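Carboxypeptidase Y inhibitor (Saccharomyces cerevisiae, PDB 1WPX) inhibits carboxypeptidase Y specifically and potently, and is a yeast member of the phosphatidylethanolamine-binding protein family. Local coordinates at residues L53-A58 and F215-K220; T91-D96 and L167-P172; S108-L113 and D185-G190. One frame throughout, in Å; residues are numbered along the deposited sequence.

Contact 1. Residues L53-A58 and F215-K220; sequences LPTEKA and FYAETK
L53 and F215 meet at about a right angle, the leucine lying across one flat side of the phenyl ring. L53 CD1 stands 4.2 Å from the centroid of the F215 ring and 18° off its normal, a CH-pi contact displaced somewhat toward the rim, while L53 CB reaches F215 CD1 at 4.0 Å. The ring is brought there by chi1 of 72°, which places CG between the backbone N and the carbonyl carbon. At its far end F215 CZ touches A58 CB, again at 4.0 Å, so the ring bridges from the start of the 53-58 loop to its finish. An alanine in place of F215 removes the ring that L53 CD1 and A58 CB rest on, and would probably loosen the loop on the strand. Beside the ring, L53 N donates to Y216 O at 2.9 Å, nearly along the C=O axis (171°). The methyl of A217 rests 3.8 Å from L53 O, measured from CB. Y164 and F166 of the adjoining strand also touch F215. The geometry is that of a connecting loop with a short 3-10 turn (55-57), laid on the C-terminal strand 208-217 of the antiparallel beta fold of phosphatidylethanolamine-binding proteins.

Contact 2. Residues T91-D96 and L167-P172; sequences TLVMTD and LLYKQP
From CB, the Q171 side chain leaves with CG anti to its own carbonyl carbon (chi1 -57°) and then runs extended, which carries the amide across to T91. Q171 CG passes 3.7 Å from T91 OG1. Q171 CD follows at 3.6 Å from T91 OG1, and at the tip Q171 OE1 accepts a hydrogen bond from T91 OG1 at 2.9 Å. The hydroxyl approaches in the amide plane with a C=O...O angle of 119°, the direction of a lone pair. OE1 is gripped twice, since the backbone N of D117 also donates to it, while NE2 makes a weak bond to V175 O; together these fix the flip of a buried amide. The bond sits just beyond an antiparallel beta ladder of the central sheet, in which T91-Y169 and V93-L167 are hydrogen-bonded pairs and L92-L168 between them is a non-hydrogen-bonded one. T91 N to Y169 O and Y169 N to T91 O both measure 2.8 Å. L92 and L168 project on one face of the sheet, where their CD1 atoms meet at 3.7 Å. On the other face V93 CG2 nears Y169 CE1 at 4.4 Å, and both residues pack against V198 of helix 198-203.

Contact 3. Residues S108-L113 and D185-G190; sequences SEFCHL and DRPNWG. With SO4 (sulfate ion), chain G.
R186 O is gripped by two backbone N-H groups. W189 N donates to R186 O at 2.7 Å, closing a type II beta turn from R186 to W189, and C111 N adds a weak bond to R186 O at 3.3 Å, fairly straight at 164°. The weak second bond sets the turn beside the start of strand 110-120. The turn also places a face of the W189 indole against C111, whose SG is anti to the backbone N. C111 CB lies over the five-membered ring, while C111 SG stands 3.6 Å from the centroid of the six-membered ring of W189, 17° off the normal: a sulfur-aromatic contact. At the indole edge W189 CD1 faces E109 O, and NE1 is bonded to T95 OG1 of the neighbouring strand.

On the other side of the strand F110 is sandwiched. R186 CB lies 3.7 Å above one face of the F110 ring, offset toward the rim, and sulfate O1 stands 3.5 Å above the centre of the opposite face. The R186 chain then extends past C111 O to a salt bridge with E149. H112 meets the sulfate with its ring edge, NE2 donating to sulfate O4 at 2.7 Å (165°), while the CD1 atom of F110 sits over one face of the imidazole. H112 ND1 is hydrogen-bonded to M151 O, so both ring nitrogens face acceptors, a carbonyl and an anion, which would be expected to favour the doubly protonated form; the charge itself is not seen.

Two bulges opposite strand 90-96 shape this strand end: a G1 bulge at E109 and F110 facing D96, and a classic bulge at H112 and L113 facing M94. A154 N and Y164 OH also hydrogen-bond the sulfate, which probably came from the crystallisation liquor; its place is consistent with the anion-binding pocket known in the phosphatidylethanolamine-binding protein family.

All three contacts reach one antiparallel sheet. Contacts 2 and 3, with centres 14 Å apart, touch directly through neighbouring strands 90-96 and 110-120: D96 O and F110 N are 2.9 Å apart, and T95 OG1 lies 2.5 Å from E109 OE1, both probable hydrogen bonds. Contact 1 touches neither; its nearest atoms are about 5 Å from contact 2 and about 8 Å from contact 3. Strand 162-170 joins contact 1 to the sulfate site of contact 3: Y164 meets the F215 ring while its hydroxyl bonds the anion. The same strand supplies H162, hydrogen-bonded to D96 of contact 2 and, by backbone, to A217 of contact 1.

Contact 1. Residues L53-A58 and F215-K220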
loop_
_atom_site.group_PDB
_atom_site.type_symbol
_atom_site.label_atom_id
_atom_site.label_comp_id
_atom_site.label_asym_id
_atom_site.label_seq_id
_atom_site.Cartn_x
_atom_site.Cartn_y
_atom_site.Cartn_z
ATOM N N LEU B 53 -3.854 -16.928 -1.606
ATOM C CA LEU B 53 -5.266 -17.204 -1.425
ATOM C C LEU B 53 -5.458 -18.616 -0.911
ATOM O O LEU B 53 -4.771 -19.546 -1.345
ATOM C CB LEU B 53 -6.026 -17.054 -2.745
ATOM C CG LEU B 53 -6.336 -15.651 -3.250
ATOM C CD1 LEU B 53 -7.015 -15.736 -4.606
ATOM C CD2 LEU B 53 -7.237 -14.947 -2.254
ATOM N N PRO B 54 -6.382 -18.794 0.044
ATOM C CA PRO B 54 -6.611 -20.141 0.558
ATOM C C PRO B 54 -7.262 -20.965 -0.550
ATOM O O PRO B 54 -8.243 -20.544 -1.165
ATOM C CB PRO B 54 -7.531 -19.902 1.750
ATOM C CG PRO B 54 -8.281 -18.678 1.356
ATOM C CD PRO B 54 -7.205 -17.808 0.766
ATOM N N THR B 55 -6.685 -22.130 -0.807
ATOM C CA THR B 55 -7.164 -23.040 -1.837
ATOM C C THR B 55 -8.678 -23.137 -2.011
ATOM O O THR B 55 -9.176 -23.055 -3.130
ATOM C CB THR B 55 -6.598 -24.444 -1.586
ATOM O OG1 THR B 55 -5.216 -24.465 -1.963
ATOM C CG2 THR B 55 -7.367 -25.491 -2.374
ATOM N N GLU B 56 -9.407 -23.312 -0.914
ATOM C CA GLU B 56 -10.862 -23.450 -0.980
ATOM C C GLU B 56 -11.585 -22.253 -1.575
ATOM O O GLU B 56 -12.710 -22.382 -2.052
ATOM C CB GLU B 56 -11.445 -23.754 0.407
ATOM C CG GLU B 56 -11.096 -22.737 1.477
ATOM C CD GLU B 56 -9.692 -22.925 2.044
ATOM O OE1 GLU B 56 -9.297 -22.094 2.894
ATOM O OE2 GLU B 56 -8.992 -23.897 1.657
ATOM N N LYS B 57 -10.952 -21.087 -1.544
ATOM C CA LYS B 57 -11.576 -19.901 -2.110
ATOM C C LYS B 57 -11.457 -19.880 -3.632
ATOM O O LYS B 57 -12.291 -19.289 -4.314
ATOM C CB LYS B 57 -10.967 -18.636 -1.502
ATOM C CG LYS B 57 -11.567 -18.275 -0.149
ATOM C CD LYS B 57 -10.906 -17.043 0.448
ATOM C CE LYS B 57 -11.597 -16.586 1.730
ATOM N NZ LYS B 57 -12.962 -16.042 1.461
ATOM N N ALA B 58 -10.430 -20.543 -4.159
ATOM C CA ALA B 58 -10.206 -20.608 -5.599
ATOM C C ALA B 58 -10.822 -21.889 -6.161
ATOM O O ALA B 58 -10.354 -22.443 -7.157
ATOM C CB ALA B 58 -8.715 -20.573 -5.890
ATOM N N PHE B 215 -1.528 -15.355 -8.546
ATOM C CA PHE B 215 -1.606 -15.460 -7.102
ATOM C C PHE B 215 -0.891 -16.728 -6.654
ATOM O O PHE B 215 -0.478 -17.545 -7.487
ATOM C CB PHE B 215 -3.075 -15.463 -6.644
ATOM C CG PHE B 215 -3.826 -16.739 -6.949
ATOM C CD1 PHE B 215 -3.888 -17.768 -6.012
ATOM C CD2 PHE B 215 -4.520 -16.889 -8.148
ATOM C CE1 PHE B 215 -4.641 -18.926 -6.261
ATOM C CE2 PHE B 215 -5.276 -18.045 -8.411
ATOM C CZ PHE B 215 -5.338 -19.063 -7.464
ATOM N N TYR B 216 -0.717 -16.867 -5.344
ATOM C CA TYR B 216 -0.065 -18.037 -4.778
ATOM C C TYR B 216 -1.063 -18.805 -3.928
ATOM O O TYR B 216 -1.979 -18.230 -3.336
ATOM C CB TYR B 216 1.127 -17.649 -3.890
ATOM C CG TYR B 216 2.385 -17.201 -4.606
ATOM C CD1 TYR B 216 2.618 -15.853 -4.875
ATOM C CD2 TYR B 216 3.368 -18.123 -4.967
ATOM C CE1 TYR B 216 3.804 -15.430 -5.480
ATOM C CE2 TYR B 216 4.558 -17.715 -5.575
ATOM C CZ TYR B 216 4.771 -16.367 -5.828
ATOM O OH TYR B 216 5.941 -15.952 -6.430
ATOM N N ALA B 217 -0.875 -20.115 -3.880
ATOM C CA ALA B 217 -1.716 -20.989 -3.084
ATOM C C ALA B 217 -0.796 -22.093 -2.584
ATOM O O ALA B 217 0.174 -22.463 -3.257
ATOM C CB ALA B 217 -2.835 -21.566 -3.925
ATOM N N GLU B 218 -1.098 -22.611 -1.402
ATOM C CA GLU B 218 -0.274 -23.651 -0.809
ATOM C C GLU B 218 -1.099 -24.588 0.059
ATOM O O GLU B 218 -2.130 -24.201 0.607
ATOM C CB GLU B 218 0.821 -23.002 0.041
ATOM C CG GLU B 218 2.011 -23.878 0.327
ATOM C CD GLU B 218 2.979 -23.230 1.293
ATOM O OE1 GLU B 218 4.110 -23.740 1.440
ATOM O OE2 GLU B 218 2.603 -22.213 1.916
ATOM N N THR B 219 -0.647 -25.832 0.159
ATOM C CA THR B 219 -1.310 -26.830 0.991
ATOM C C THR B 219 -0.280 -27.280 2.019
ATOM O O THR B 219 0.741 -27.876 1.670
ATOM C CB THR B 219 -1.780 -28.046 0.168
ATOM O OG1 THR B 219 -2.880 -27.663 -0.669
ATOM C CG2 THR B 219 -2.218 -29.173 1.090
ATOM N N LYS B 220 -0.536 -26.968 3.284
ATOM C CA LYS B 220 0.383 -27.337 4.350
ATOM C C LYS B 220 -0.077 -28.593 5.075
ATOM O O LYS B 220 0.756 -29.512 5.213
ATOM C CB LYS B 220 0.537 -26.182 5.343
ATOM C CG LYS B 220 1.206 -24.950 4.745
ATOM C CD LYS B 220 1.509 -23.892 5.797
ATOM C CE LYS B 220 2.314 -22.749 5.198
ATOM N NZ LYS B 220 3.586 -23.229 4.573
ATOM O OXT LYS B 220 -1.256 -28.645 5.493
#

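Contact 2. Residues T91-D96 and L167-P172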
loop_
_atom_site.group_PDB
_atom_site.type_symbol
_atom_site.label_atom_id
_atom_site.label_comp_id
_atom_site.label_asym_id
_atom_site.label_seq_id
_atom_site.Cartn_x
_atom_site.Cartn_y
_atom_site.Cartn_z
ATOM N N THR B 91 -8.555 -15.151 -25.600
ATOM C CA THR B 91 -8.368 -16.442 -24.963
ATOM C C THR B 91 -7.821 -16.204 -23.561
ATOM O O THR B 91 -6.839 -15.483 -23.369
ATOM C CB THR B 91 -7.391 -17.336 -25.754
ATOM O OG1 THR B 91 -8.090 -17.945 -26.845
ATOM C CG2 THR B 91 -6.804 -18.423 -24.852
ATOM N N LEU B 92 -8.479 -16.818 -22.588
ATOM C CA LEU B 92 -8.105 -16.692 -21.188
ATOM C C LEU B 92 -7.531 -18.021 -20.710
ATOM O O LEU B 92 -8.201 -19.056 -20.759
ATOM C CB LEU B 92 -9.345 -16.317 -20.376
ATOM C CG LEU B 92 -9.189 -15.513 -19.090
ATOM C CD1 LEU B 92 -8.085 -14.469 -19.217
ATOM C CD2 LEU B 92 -10.518 -14.845 -18.810
ATOM N N VAL B 93 -6.287 -17.980 -20.248
ATOM C CA VAL B 93 -5.594 -19.172 -19.774
ATOM C C VAL B 93 -5.221 -19.125 -18.291
ATOM O O VAL B 93 -5.009 -18.056 -17.730
ATOM C CB VAL B 93 -4.286 -19.386 -20.580
ATOM C CG1 VAL B 93 -3.441 -20.487 -19.951
ATOM C CG2 VAL B 93 -4.617 -19.735 -22.014
ATOM N N MET B 94 -5.158 -20.295 -17.660
ATOM C CA MET B 94 -4.732 -20.399 -16.269
ATOM C C MET B 94 -3.782 -21.586 -16.180
ATOM O O MET B 94 -4.160 -22.716 -16.481
ATOM C CB MET B 94 -5.901 -20.619 -15.313
ATOM C CG MET B 94 -5.461 -20.518 -13.850
ATOM S SD MET B 94 -6.760 -20.836 -12.635
ATOM C CE MET B 94 -5.900 -21.945 -11.521
ATOM N N THR B 95 -2.544 -21.333 -15.779
ATOM C CA THR B 95 -1.580 -22.413 -15.682
ATOM C C THR B 95 -0.708 -22.334 -14.427
ATOM O O THR B 95 -0.530 -21.264 -13.841
ATOM C CB THR B 95 -0.662 -22.440 -16.924
ATOM O OG1 THR B 95 0.099 -23.658 -16.935
ATOM C CG2 THR B 95 0.284 -21.242 -16.909
ATOM N N ASP B 96 -0.176 -23.490 -14.031
ATOM C CA ASP B 96 0.699 -23.613 -12.873
ATOM C C ASP B 96 2.043 -24.152 -13.366
ATOM O O ASP B 96 2.129 -25.289 -13.820
ATOM C CB ASP B 96 0.084 -24.582 -11.853
ATOM C CG ASP B 96 1.013 -24.870 -10.675
ATOM O OD1 ASP B 96 2.133 -24.318 -10.631
ATOM O OD2 ASP B 96 0.620 -25.655 -9.787
ATOM N N LEU B 167 -3.493 -15.574 -17.982
ATOM C CA LEU B 167 -2.972 -14.879 -19.157
ATOM C C LEU B 167 -4.072 -14.606 -20.179
ATOM O O LEU B 167 -4.860 -15.498 -20.514
ATOM C CB LEU B 167 -1.857 -15.691 -19.825
ATOM C CG LEU B 167 -0.649 -16.077 -18.970
ATOM C CD1 LEU B 167 -0.885 -17.449 -18.376
ATOM C CD2 LEU B 167 0.602 -16.103 -19.815
ATOM N N LEU B 168 -4.124 -13.367 -20.667
ATOM C CA LEU B 168 -5.120 -12.980 -21.655
ATOM C C LEU B 168 -4.459 -12.826 -23.025
ATOM O O LEU B 168 -3.520 -12.042 -23.188
ATOM C CB LEU B 168 -5.794 -11.663 -21.254
ATOM C CG LEU B 168 -6.916 -11.194 -22.187
ATOM C CD1 LEU B 168 -8.085 -12.146 -22.063
ATOM C CD2 LEU B 168 -7.357 -9.782 -21.834
ATOM N N TYR B 169 -4.944 -13.582 -24.006
ATOM C CA TYR B 169 -4.393 -13.512 -25.357
ATOM C C TYR B 169 -5.403 -13.003 -26.374
ATOM O O TYR B 169 -6.603 -13.246 -26.251
ATOM C CB TYR B 169 -3.919 -14.886 -25.826
ATOM C CG TYR B 169 -2.702 -15.426 -25.124
ATOM C CD1 TYR B 169 -2.823 -16.176 -23.955
ATOM C CD2 TYR B 169 -1.424 -15.206 -25.643
ATOM C CE1 TYR B 169 -1.699 -16.699 -23.318
ATOM C CE2 TYR B 169 -0.292 -15.717 -25.016
ATOM C CZ TYR B 169 -0.435 -16.468 -23.853
ATOM O OH TYR B 169 0.682 -16.997 -23.241
ATOM N N LYS B 170 -4.911 -12.289 -27.380
ATOM C CA LYS B 170 -5.769 -11.802 -28.451
ATOM C C LYS B 170 -5.597 -12.815 -29.576
ATOM O O LYS B 170 -4.470 -13.139 -29.943
ATOM C CB LYS B 170 -5.318 -10.432 -28.944
ATOM C CG LYS B 170 -6.115 -9.960 -30.143
ATOM C CD LYS B 170 -5.427 -8.823 -30.869
ATOM C CE LYS B 170 -6.168 -8.487 -32.157
ATOM N NZ LYS B 170 -5.558 -7.334 -32.886
ATOM N N GLN B 171 -6.701 -13.328 -30.108
ATOM C CA GLN B 171 -6.635 -14.310 -31.189
ATOM C C GLN B 171 -6.471 -13.598 -32.527
ATOM O O GLN B 171 -6.882 -12.450 -32.668
ATOM C CB GLN B 171 -7.912 -15.154 -31.210
ATOM C CG GLN B 171 -8.188 -15.867 -29.897
ATOM C CD GLN B 171 -9.525 -16.593 -29.871
ATOM O OE1 GLN B 171 -9.953 -17.089 -28.827
ATOM N NE2 GLN B 171 -10.187 -16.662 -31.020
ATOM N N PRO B 172 -5.857 -14.267 -33.521
ATOM C CA PRO B 172 -5.664 -13.659 -34.846
ATOM C C PRO B 172 -7.053 -13.406 -35.428
ATOM O O PRO B 172 -7.963 -14.222 -35.236
ATOM C CB PRO B 172 -4.921 -14.743 -35.632
ATOM C CG PRO B 172 -4.318 -15.625 -34.582
ATOM C CD PRO B 172 -5.370 -15.659 -33.511
#

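Contact 3. Residues S108-L113 and D185-G190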
loop_
_atom_site.group_PDB
_atom_site.type_symbol
_atom_site.label_atom_id
_atom_site.label_comp_id
_atom_site.label_asym_id
_atom_site.label_seq_id
_atom_site.Cartn_x
_atom_site.Cartn_y
_atom_site.Cartn_z
ATOM N N SER B 108 5.368 -29.839 -14.828
ATOM C CA SER B 108 5.431 -28.394 -15.018
ATOM C C SER B 108 4.471 -27.896 -16.086
ATOM O O SER B 108 4.435 -28.408 -17.213
ATOM C CB SER B 108 6.855 -27.950 -15.360
ATOM O OG SER B 108 6.968 -26.530 -15.312
ATOM N N GLU B 109 3.712 -26.873 -15.702
ATOM C CA GLU B 109 2.699 -26.261 -16.539
ATOM C C GLU B 109 1.528 -27.218 -16.586
ATOM O O GLU B 109 1.389 -28.020 -17.501
ATOM C CB GLU B 109 3.247 -25.968 -17.935
ATOM C CG GLU B 109 4.148 -24.735 -17.973
ATOM C CD GLU B 109 3.428 -23.471 -18.423
ATOM O OE1 GLU B 109 2.193 -23.389 -18.264
ATOM O OE2 GLU B 109 4.110 -22.552 -18.931
ATOM N N PHE B 110 0.715 -27.141 -15.541
ATOM C CA PHE B 110 -0.482 -27.950 -15.402
ATOM C C PHE B 110 -1.617 -27.035 -15.875
ATOM O O PHE B 110 -1.806 -25.932 -15.351
ATOM C CB PHE B 110 -0.654 -28.345 -13.935
ATOM C CG PHE B 110 -1.756 -29.332 -13.691
ATOM C CD1 PHE B 110 -3.074 -28.909 -13.561
ATOM C CD2 PHE B 110 -1.472 -30.687 -13.564
ATOM C CE1 PHE B 110 -4.093 -29.822 -13.302
ATOM C CE2 PHE B 110 -2.485 -31.606 -13.305
ATOM C CZ PHE B 110 -3.798 -31.172 -13.173
ATOM N N CYS B 111 -2.355 -27.492 -16.881
ATOM C CA CYS B 111 -3.438 -26.709 -17.462
ATOM C C CYS B 111 -4.698 -26.672 -16.598
ATOM O O CYS B 111 -5.385 -27.678 -16.424
ATOM C CB CYS B 111 -3.762 -27.250 -18.858
ATOM S SG CYS B 111 -4.670 -26.102 -19.897
ATOM N N HIS B 112 -5.005 -25.490 -16.078
ATOM C CA HIS B 112 -6.164 -25.314 -15.221
ATOM C C HIS B 112 -7.392 -24.754 -15.931
ATOM O O HIS B 112 -8.530 -25.039 -15.544
ATOM C CB HIS B 112 -5.795 -24.403 -14.046
ATOM C CG HIS B 112 -5.065 -25.107 -12.946
ATOM N ND1 HIS B 112 -5.711 -25.851 -11.984
ATOM C CD2 HIS B 112 -3.743 -25.207 -12.674
ATOM C CE1 HIS B 112 -4.819 -26.379 -11.164
ATOM N NE2 HIS B 112 -3.617 -26.004 -11.562
ATOM N N LEU B 113 -7.169 -23.968 -16.976
ATOM C CA LEU B 113 -8.284 -23.362 -17.680
ATOM C C LEU B 113 -7.858 -22.785 -19.016
ATOM O O LEU B 113 -6.728 -22.313 -19.170
ATOM C CB LEU B 113 -8.894 -22.273 -16.789
ATOM C CG LEU B 113 -10.053 -21.366 -17.213
ATOM C CD1 LEU B 113 -9.533 -20.262 -18.097
ATOM C CD2 LEU B 113 -11.138 -22.177 -17.897
ATOM N N ASP B 185 -3.931 -33.324 -22.535
ATOM C CA ASP B 185 -4.452 -33.247 -21.181
ATOM C C ASP B 185 -3.666 -32.220 -20.370
ATOM O O ASP B 185 -2.814 -31.515 -20.911
ATOM C CB ASP B 185 -4.463 -34.629 -20.508
ATOM C CG ASP B 185 -3.088 -35.224 -20.355
ATOM O OD1 ASP B 185 -2.265 -35.082 -21.287
ATOM O OD2 ASP B 185 -2.839 -35.851 -19.304
ATOM N N ARG B 186 -3.951 -32.144 -19.075
ATOM C CA ARG B 186 -3.339 -31.157 -18.191
ATOM C C ARG B 186 -1.836 -31.204 -17.920
ATOM O O ARG B 186 -1.120 -30.258 -18.251
ATOM C CB ARG B 186 -4.143 -31.127 -16.896
ATOM C CG ARG B 186 -5.597 -30.864 -17.234
ATOM C CD ARG B 186 -6.499 -30.636 -16.057
ATOM N NE ARG B 186 -7.633 -29.820 -16.476
ATOM C CZ ARG B 186 -8.840 -29.884 -15.935
ATOM N NH1 ARG B 186 -9.808 -29.100 -16.381
ATOM N NH2 ARG B 186 -9.080 -30.746 -14.954
ATOM N N PRO B 187 -1.332 -32.286 -17.309
ATOM C CA PRO B 187 0.116 -32.284 -17.074
ATOM C C PRO B 187 0.911 -31.988 -18.348
ATOM O O PRO B 187 0.736 -32.649 -19.371
ATOM C CB PRO B 187 0.377 -33.681 -16.509
ATOM C CG PRO B 187 -0.802 -34.494 -16.992
ATOM C CD PRO B 187 -1.943 -33.542 -16.849
ATOM N N ASN B 188 1.773 -30.977 -18.267
ATOM C CA ASN B 188 2.612 -30.534 -19.382
ATOM C C ASN B 188 1.770 -30.073 -20.566
ATOM O O ASN B 188 2.281 -29.920 -21.677
ATOM C CB ASN B 188 3.551 -31.652 -19.850
ATOM C CG ASN B 188 4.263 -32.336 -18.707
ATOM O OD1 ASN B 188 3.741 -33.279 -18.114
ATOM N ND2 ASN B 188 5.458 -31.858 -18.381
ATOM N N TRP B 189 0.483 -29.837 -20.326
ATOM C CA TRP B 189 -0.418 -29.417 -21.390
ATOM C C TRP B 189 -0.413 -30.499 -22.463
ATOM O O TRP B 189 -0.617 -30.227 -23.650
ATOM C CB TRP B 189 0.023 -28.068 -21.986
ATOM C CG TRP B 189 -0.409 -26.880 -21.169
ATOM C CD1 TRP B 189 -0.160 -26.660 -19.843
ATOM C CD2 TRP B 189 -1.198 -25.768 -21.616
ATOM N NE1 TRP B 189 -0.749 -25.487 -19.436
ATOM C CE2 TRP B 189 -1.393 -24.919 -20.503
ATOM C CE3 TRP B 189 -1.763 -25.408 -22.849
ATOM C CZ2 TRP B 189 -2.127 -23.733 -20.583
ATOM C CZ3 TRP B 189 -2.494 -24.225 -22.929
ATOM C CH2 TRP B 189 -2.668 -23.405 -21.801
ATOM N N GLY B 190 -0.165 -31.731 -22.022
ATOM C CA GLY B 190 -0.140 -32.864 -22.927
ATOM C C GLY B 190 1.013 -32.878 -23.911
ATOM O O GLY B 190 0.922 -33.517 -24.955
HETATM S S SO4 G . -1.933 -28.026 -9.418
HETATM O O1 SO4 G . -2.501 -29.222 -10.066
HETATM O O2 SO4 G . -2.996 -27.327 -8.672
HETATM O O3 SO4 G . -0.859 -28.436 -8.493
HETATM O O4 SO4 G . -1.373 -27.134 -10.448
#